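Local coordinates for protein Alpha/beta fold hydrolase (Pseudomonas aeruginosa, PDB 6I8W) that acts as a membrane phospholipase A and virulence factor that degrades membrane phospholipids, and may also hydrolyse monoacylglycerols, at residues S41-Q46 against I52-G57; L65-G70 against D76-F81. One frame throughout, in Å; residues are numbered along the deposited sequence.

Overall arrangement
Contact 1 is the hairpin of strands 41-47 and 50-57 at one margin of the central mixed sheet, and it is partly buried. Contact 2 lies deep in the chain, where strand 64-68 meets the 3-10 segment leading into helix 79-82. Their centres are about 12 Å apart. The hairpin and strand 64-68 belong to the same sheet, with strand 90-94 between 50-57 and 64-68. The chemistry differs with place: contact 1 is a ladder of backbone hydrogen bonds with mixed polar and aromatic side chains, whereas contact 2 is mainly apolar and aromatic, with a water at its polar end. They touch where Leu55 CD1 lies 3.4 Å from Leu79 CD2.

Contact 1: residues S41-Q46 against I52-G57; sequences SEHSVQ and IAYLEG. With CO2 (carbon dioxide), chain F.
His43 and Tyr54 face each other as an antiparallel hydrogen-bonded pair, and their side chains share one face of the hairpin with Ser41, Val45, Ile52 and Glu56. His43 N to Tyr54 O is 2.8 Å and nearly straight at the hydrogen, 169°. The Tyr54 ring leans over the neighbouring strand because CG sits between the backbone N and the carbonyl carbon, chi1 65°. One ring face then receives the His43 CB, a CH-pi contact of 3.9 Å from CB to the Tyr54 ring centroid. Val45 CG1 meets the same ring obliquely, 3.8 Å from Tyr54 CE1. Phe122 adds an edge-to-face ring contact to Tyr54 from helix 112-125.

The His43 imidazole swings toward Glu56, with CG anti to the carbonyl carbon, chi1 -52°. Its CD2 lies 3.7 Å from Glu56 OE1, and the ring and carboxylate planes are nearly perpendicular. The firmer partner of that carboxylate is His90, which bonds OE2. His43 NE2 makes a weak bond to Ser41 OG, and a water joins this hydroxyl to Glu56 O. Carbon dioxide lies at the edge of the His43 ring, its O1 3.4 Å from His43 CB.

On the other face, Leu55 CD2 packs 3.8 Å from Glu42 CB. The Glu42 chain runs extended to a salt bridge with Arg35. Six backbone bonds thus set the hairpin. Side chains add apolar cover around buried Tyr54, on the face toward helix 112-125, and an ionic tie on the other.

Contact 2: residues L65-G70 against D76-F81; sequences LLLIHG and DNWLRF. With MYR (myristic acid), chain C; BOG (octyl beta-D-glucopyranoside), chain D; IPA (isopropyl alcohol), chain E.
Gly70 N donates to a water 2.9 Å away. The water probably also donates to Asn77 OD1, 2.8 Å from it, and so would join the loop after strand 64-68 to the 3-10 segment before helix 79-82. Close by, His69 ND1 donates to Gly70 O with the acceptor in the imidazole plane. His69 NE2 bonds Leu96 N, so both ring nitrogens are held.

Away from this polar end the contact is apolar. Leu67 CB sits over the centre of the Trp78 five-membered ring, a CH-pi contact of 3.6 Å from CB to the ring centroid. Leu67 CG is anti to the carbonyl carbon, chi1 -47°, and this carries CD1 across to Trp78 CB, 3.8 Å away. Leu67 CD1 also meets the edge of the Phe81 ring. At the indole edge lie Ile68 O, 3.4 Å from Trp78 CZ2, and His69 N.

Beyond the 3-10 segment, myristic acid runs past Asn77, with C3 3.2 Å from Asn77 OD1. Strand 64-68, helix 79-82 and strand 90-94 form a beta-alpha-beta unit of the alpha/beta hydrolase fold. The loop after its first strand lies beside the bound fatty acid.

Contact 1: residues S41-Q46 against I52-G57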
loop_
_atom_site.group_PDB
_atom_site.type_symbol
_atom_site.label_atom_id
_atom_site.label_comp_id
_atom_site.label_asym_id
_atom_site.label_seq_id
_atom_site.Cartn_x
_atom_site.Cartn_y
_atom_site.Cartn_z
ATOM N N SER A 41 -3.598 15.815 3.265
ATOM C CA SER A 41 -3.364 16.600 2.059
ATOM C C SER A 41 -2.081 16.129 1.385
ATOM O O SER A 41 -1.212 15.519 2.027
ATOM C CB SER A 41 -3.318 18.093 2.387
ATOM O OG SER A 41 -2.302 18.373 3.327
ATOM N N GLU A 42 -1.973 16.402 0.088
ATOM C CA GLU A 42 -0.882 15.873 -0.736
ATOM C C GLU A 42 0.303 16.825 -0.876
ATOM O O GLU A 42 0.134 18.028 -1.047
ATOM C CB GLU A 42 -1.416 15.493 -2.124
ATOM C CG GLU A 42 -0.335 14.888 -3.038
ATOM C CD GLU A 42 -0.902 14.269 -4.310
ATOM O OE1 GLU A 42 -2.110 14.432 -4.571
ATOM O OE2 GLU A 42 -0.134 13.616 -5.053
ATOM N N HIS A 43 1.508 16.264 -0.805
ATOM C CA HIS A 43 2.737 17.006 -0.996
ATOM C C HIS A 43 3.675 16.156 -1.830
ATOM O O HIS A 43 3.347 15.022 -2.166
ATOM C CB HIS A 43 3.383 17.332 0.356
ATOM C CG HIS A 43 2.447 17.983 1.319
ATOM N ND1 HIS A 43 2.229 19.344 1.341
ATOM C CD2 HIS A 43 1.637 17.456 2.269
ATOM C CE1 HIS A 43 1.340 19.628 2.279
ATOM N NE2 HIS A 43 0.965 18.501 2.854
ATOM N N SER A 44 4.839 16.703 -2.159
ATOM C CA SER A 44 5.874 15.907 -2.788
ATOM C C SER A 44 7.239 16.384 -2.332
ATOM O O SER A 44 7.404 17.525 -1.898
ATOM C CB SER A 44 5.767 15.964 -4.310
ATOM O OG SER A 44 6.192 17.213 -4.798
ATOM N N VAL A 45 8.211 15.477 -2.384
ATOM C CA VAL A 45 9.577 15.813 -2.030
ATOM C C VAL A 45 10.516 14.984 -2.900
ATOM O O VAL A 45 10.229 13.826 -3.219
ATOM C CB VAL A 45 9.845 15.576 -0.511
ATOM C CG1 VAL A 45 9.614 14.130 -0.136
ATOM C CG2 VAL A 45 11.265 16.028 -0.133
ATOM N N GLN A 46 11.626 15.586 -3.298
ATOM C CA GLN A 46 12.647 14.898 -4.075
ATOM C C GLN A 46 13.600 14.145 -3.159
ATOM O O GLN A 46 14.223 14.736 -2.271
ATOM C CB GLN A 46 13.440 15.896 -4.934
ATOM C CG GLN A 46 12.583 16.640 -5.957
ATOM C CD GLN A 46 13.307 17.834 -6.561
ATOM O OE1 GLN A 46 14.336 18.273 -6.053
ATOM N NE2 GLN A 46 12.768 18.365 -7.652
ATOM N N ILE A 52 8.814 11.975 -4.824
ATOM C CA ILE A 52 7.973 11.090 -4.045
ATOM C C ILE A 52 6.736 11.842 -3.583
ATOM O O ILE A 52 6.844 12.814 -2.839
ATOM C CB ILE A 52 8.743 10.522 -2.863
ATOM C CG1 ILE A 52 9.953 9.723 -3.392
ATOM C CG2 ILE A 52 7.812 9.688 -1.963
ATOM C CD1 ILE A 52 10.618 8.862 -2.336
ATOM N N ALA A 53 5.570 11.404 -4.059
ATOM C CA ALA A 53 4.306 11.983 -3.644
ATOM C C ALA A 53 3.893 11.381 -2.308
ATOM O O ALA A 53 4.117 10.191 -2.055
ATOM C CB ALA A 53 3.206 11.738 -4.710
ATOM N N TYR A 54 3.290 12.191 -1.447
ATOM C CA TYR A 54 2.822 11.654 -0.179
ATOM C C TYR A 54 1.654 12.433 0.365
ATOM O O TYR A 54 1.403 13.565 -0.031
ATOM C CB TYR A 54 3.962 11.611 0.858
ATOM C CG TYR A 54 4.550 12.946 1.307
ATOM C CD1 TYR A 54 5.515 13.598 0.544
ATOM C CD2 TYR A 54 4.162 13.533 2.517
ATOM C CE1 TYR A 54 6.072 14.820 0.952
ATOM C CE2 TYR A 54 4.726 14.756 2.944
ATOM C CZ TYR A 54 5.673 15.384 2.157
ATOM O OH TYR A 54 6.227 16.577 2.569
ATOM N N LEU A 55 0.918 11.782 1.253
ATOM C CA LEU A 55 -0.144 12.436 2.004
ATOM C C LEU A 55 0.346 12.693 3.408
ATOM O O LEU A 55 1.141 11.904 3.953
ATOM C CB LEU A 55 -1.400 11.574 2.046
ATOM C CG LEU A 55 -2.037 11.274 0.690
ATOM C CD1 LEU A 55 -3.202 10.317 0.860
ATOM C CD2 LEU A 55 -2.487 12.564 -0.002
ATOM N N GLU A 56 -0.134 13.779 4.001
ATOM C CA GLU A 56 0.229 14.116 5.373
ATOM C C GLU A 56 -0.956 14.723 6.133
ATOM O O GLU A 56 -1.758 15.463 5.554
ATOM C CB GLU A 56 1.414 15.081 5.372
ATOM C CG GLU A 56 1.927 15.439 6.753
ATOM C CD GLU A 56 3.034 16.477 6.704
ATOM O OE1 GLU A 56 3.151 17.170 5.673
ATOM O OE2 GLU A 56 3.778 16.604 7.692
ATOM N N GLY A 57 -1.070 14.411 7.425
ATOM C CA GLY A 57 -2.146 14.963 8.242
ATOM C C GLY A 57 -1.807 14.874 9.715
ATOM O O GLY A 57 -0.817 14.247 10.089
HETATM C C CO2 F . 4.590 19.696 -2.654
HETATM O O1 CO2 F . 4.759 19.787 -1.536
HETATM O O2 CO2 F . 4.419 19.603 -3.773
HETATM O O HOH W 1 -3.402 17.989 5.979
#

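Contact 2: residues L65-G70 against D76-F81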
loop_
_atom_site.group_PDB
_atom_site.type_symbol
_atom_site.label_atom_id
_atom_site.label_comp_id
_atom_site.label_asym_id
_atom_site.label_seq_id
_atom_site.Cartn_x
_atom_site.Cartn_y
_atom_site.Cartn_z
ATOM N N LEU A 65 3.257 8.328 12.248
ATOM C CA LEU A 65 2.963 7.019 11.683
ATOM C C LEU A 65 3.234 7.079 10.192
ATOM O O LEU A 65 2.614 7.871 9.489
ATOM C CB LEU A 65 1.497 6.599 11.894
ATOM C CG LEU A 65 0.849 6.722 13.274
ATOM C CD1 LEU A 65 -0.625 6.299 13.188
ATOM C CD2 LEU A 65 1.586 5.851 14.266
ATOM N N LEU A 66 4.127 6.232 9.707
ATOM C CA LEU A 66 4.423 6.198 8.276
ATOM C C LEU A 66 3.842 4.924 7.672
ATOM O O LEU A 66 4.204 3.807 8.067
ATOM C CB LEU A 66 5.942 6.272 8.037
ATOM C CG LEU A 66 6.412 6.116 6.592
ATOM C CD1 LEU A 66 5.784 7.180 5.704
ATOM C CD2 LEU A 66 7.942 6.216 6.537
ATOM N N LEU A 67 2.956 5.098 6.698
ATOM C CA LEU A 67 2.180 3.996 6.137
ATOM C C LEU A 67 2.667 3.663 4.737
ATOM O O LEU A 67 2.788 4.555 3.890
ATOM C CB LEU A 67 0.680 4.355 6.104
ATOM C CG LEU A 67 0.075 4.958 7.379
ATOM C CD1 LEU A 67 -1.416 5.286 7.178
ATOM C CD2 LEU A 67 0.245 4.004 8.560
ATOM N N ILE A 68 2.915 2.382 4.478
ATOM C CA ILE A 68 3.528 1.978 3.207
ATOM C C ILE A 68 2.644 0.964 2.476
ATOM O O ILE A 68 2.445 -0.160 2.945
ATOM C CB ILE A 68 4.929 1.360 3.429
ATOM C CG1 ILE A 68 5.775 2.247 4.356
ATOM C CG2 ILE A 68 5.636 1.108 2.085
ATOM C CD1 ILE A 68 7.132 1.625 4.714
ATOM N N HIS A 69 2.134 1.363 1.316
ATOM C CA HIS A 69 1.228 0.527 0.532
ATOM C C HIS A 69 1.941 -0.682 -0.110
ATOM O O HIS A 69 3.179 -0.775 -0.116
ATOM C CB HIS A 69 0.588 1.383 -0.560
ATOM C CG HIS A 69 1.582 1.855 -1.574
ATOM N ND1 HIS A 69 2.066 1.028 -2.569
ATOM C CD2 HIS A 69 2.239 3.033 -1.712
ATOM C CE1 HIS A 69 2.953 1.686 -3.298
ATOM N NE2 HIS A 69 3.080 2.909 -2.801
ATOM N N GLY A 70 1.156 -1.577 -0.707
ATOM C CA GLY A 70 1.708 -2.769 -1.316
ATOM C C GLY A 70 1.845 -2.682 -2.827
ATOM O O GLY A 70 1.730 -1.610 -3.411
ATOM N N ASP A 76 -3.383 6.215 -1.462
ATOM C CA ASP A 76 -4.835 6.324 -1.211
ATOM C C ASP A 76 -5.444 5.029 -0.644
ATOM O O ASP A 76 -6.590 5.042 -0.197
ATOM C CB ASP A 76 -5.589 6.719 -2.485
ATOM C CG ASP A 76 -5.389 8.185 -2.856
ATOM O OD1 ASP A 76 -5.373 9.044 -1.951
ATOM O OD2 ASP A 76 -5.277 8.491 -4.057
ATOM N N ASN A 77 -4.694 3.920 -0.643
ATOM C CA ASN A 77 -5.124 2.712 0.084
ATOM C C ASN A 77 -5.392 2.969 1.573
ATOM O O ASN A 77 -6.128 2.223 2.218
ATOM C CB ASN A 77 -4.072 1.607 -0.009
ATOM C CG ASN A 77 -4.321 0.621 -1.141
ATOM O OD1 ASN A 77 -3.982 -0.555 -1.016
ATOM N ND2 ASN A 77 -4.915 1.082 -2.233
ATOM N N TRP A 78 -4.769 4.008 2.111
ATOM C CA TRP A 78 -4.763 4.242 3.555
ATOM C C TRP A 78 -5.787 5.237 4.087
ATOM O O TRP A 78 -5.826 5.456 5.295
ATOM C CB TRP A 78 -3.369 4.731 3.984
ATOM C CG TRP A 78 -2.272 3.715 3.737
ATOM C CD1 TRP A 78 -1.328 3.722 2.730
ATOM C CD2 TRP A 78 -2.021 2.548 4.522
ATOM N NE1 TRP A 78 -0.506 2.606 2.855
ATOM C CE2 TRP A 78 -0.916 1.881 3.951
ATOM C CE3 TRP A 78 -2.620 2.010 5.677
ATOM C CZ2 TRP A 78 -0.397 0.704 4.498
ATOM C CZ3 TRP A 78 -2.118 0.849 6.199
ATOM C CH2 TRP A 78 -1.012 0.204 5.617
ATOM N N LEU A 79 -6.605 5.835 3.218
ATOM C CA LEU A 79 -7.408 7.005 3.631
ATOM C C LEU A 79 -8.376 6.736 4.778
ATOM O O LEU A 79 -8.433 7.490 5.749
ATOM C CB LEU A 79 -8.205 7.561 2.440
ATOM C CG LEU A 79 -7.328 7.865 1.215
ATOM C CD1 LEU A 79 -8.127 8.559 0.116
ATOM C CD2 LEU A 79 -6.136 8.696 1.631
ATOM N N ARG A 80 -9.187 5.699 4.647
ATOM C CA ARG A 80 -10.216 5.456 5.653
ATOM C C ARG A 80 -9.600 4.946 6.950
ATOM O O ARG A 80 -10.101 5.201 8.036
ATOM C CB ARG A 80 -11.259 4.483 5.112
ATOM C CG ARG A 80 -12.165 5.137 4.064
ATOM C CD ARG A 80 -13.009 4.134 3.310
ATOM N NE ARG A 80 -13.882 4.812 2.359
ATOM C CZ ARG A 80 -14.646 4.186 1.476
ATOM N NH1 ARG A 80 -14.663 2.861 1.445
ATOM N NH2 ARG A 80 -15.411 4.883 0.645
ATOM N N PHE A 81 -8.503 4.219 6.817
ATOM C CA PHE A 81 -7.745 3.717 7.959
ATOM C C PHE A 81 -7.137 4.870 8.749
ATOM O O PHE A 81 -7.080 4.839 9.965
ATOM C CB PHE A 81 -6.657 2.762 7.438
ATOM C CG PHE A 81 -5.680 2.258 8.487
ATOM C CD1 PHE A 81 -5.994 1.163 9.270
ATOM C CD2 PHE A 81 -4.406 2.804 8.588
ATOM C CE1 PHE A 81 -5.074 0.654 10.192
ATOM C CE2 PHE A 81 -3.494 2.322 9.494
ATOM C CZ PHE A 81 -3.830 1.235 10.309
HETATM C C1 MYR C . -2.318 -4.993 -2.961
HETATM O O1 MYR C . -1.855 -4.489 -1.911
HETATM O O2 MYR C . -1.778 -5.970 -3.529
HETATM C C2 MYR C . -3.624 -4.458 -3.517
HETATM C C3 MYR C . -4.120 -3.292 -2.662
HETATM C C4 MYR C . -5.574 -2.946 -2.970
HETATM C C5 MYR C . -5.739 -2.364 -4.365
HETATM C C6 MYR C . -7.151 -1.816 -4.528
HETATM C C7 MYR C . -7.151 -0.310 -4.773
HETATM C C8 MYR C . -8.276 0.368 -3.994
HETATM C C9 MYR C . -8.953 1.474 -4.802
HETATM C C10 MYR C . -8.588 2.848 -4.254
HETATM C C11 MYR C . -9.486 3.945 -4.817
HETATM C C12 MYR C . -8.864 5.317 -4.577
HETATM C C13 MYR C . -9.939 6.382 -4.430
HETATM C C14 MYR C . -9.573 7.344 -3.322
HETATM C C1 BOG D . -17.399 5.873 -2.846
HETATM O O1 BOG D . -16.208 5.093 -2.731
HETATM C C2 BOG D . -18.545 5.044 -2.252
HETATM O O2 BOG D . -18.998 4.131 -3.250
HETATM C C3 BOG D . -19.731 5.860 -1.742
HETATM O O3 BOG D . -20.669 5.042 -1.026
HETATM C C4 BOG D . -19.187 6.951 -0.839
HETATM O O4 BOG D . -20.257 7.682 -0.211
HETATM C C5 BOG D . -18.332 7.837 -1.743
HETATM O O5 BOG D . -17.167 7.124 -2.187
HETATM C C6 BOG D . -17.938 9.160 -1.085
HETATM O O6 BOG D . -16.601 9.118 -0.581
HETATM C "C1'" BOG D . -15.066 5.707 -3.320
HETATM C "C2'" BOG D . -13.820 4.980 -2.835
HETATM C "C3'" BOG D . -14.150 3.517 -2.590
HETATM C "C4'" BOG D . -12.906 2.679 -2.361
HETATM C "C5'" BOG D . -13.103 1.320 -3.016
HETATM C "C6'" BOG D . -12.049 0.326 -2.556
HETATM C "C7'" BOG D . -11.903 -0.798 -3.572
HETATM C "C8'" BOG D . -13.239 -1.453 -3.834
HETATM C C1 IPA E . -9.370 2.903 -0.007
HETATM C C2 IPA E . -9.513 4.193 0.790
HETATM C C3 IPA E . -10.696 5.008 0.286
HETATM O O2 IPA E . -9.663 3.873 2.182
HETATM O O HOH W 2 -1.633 -1.666 0.093
#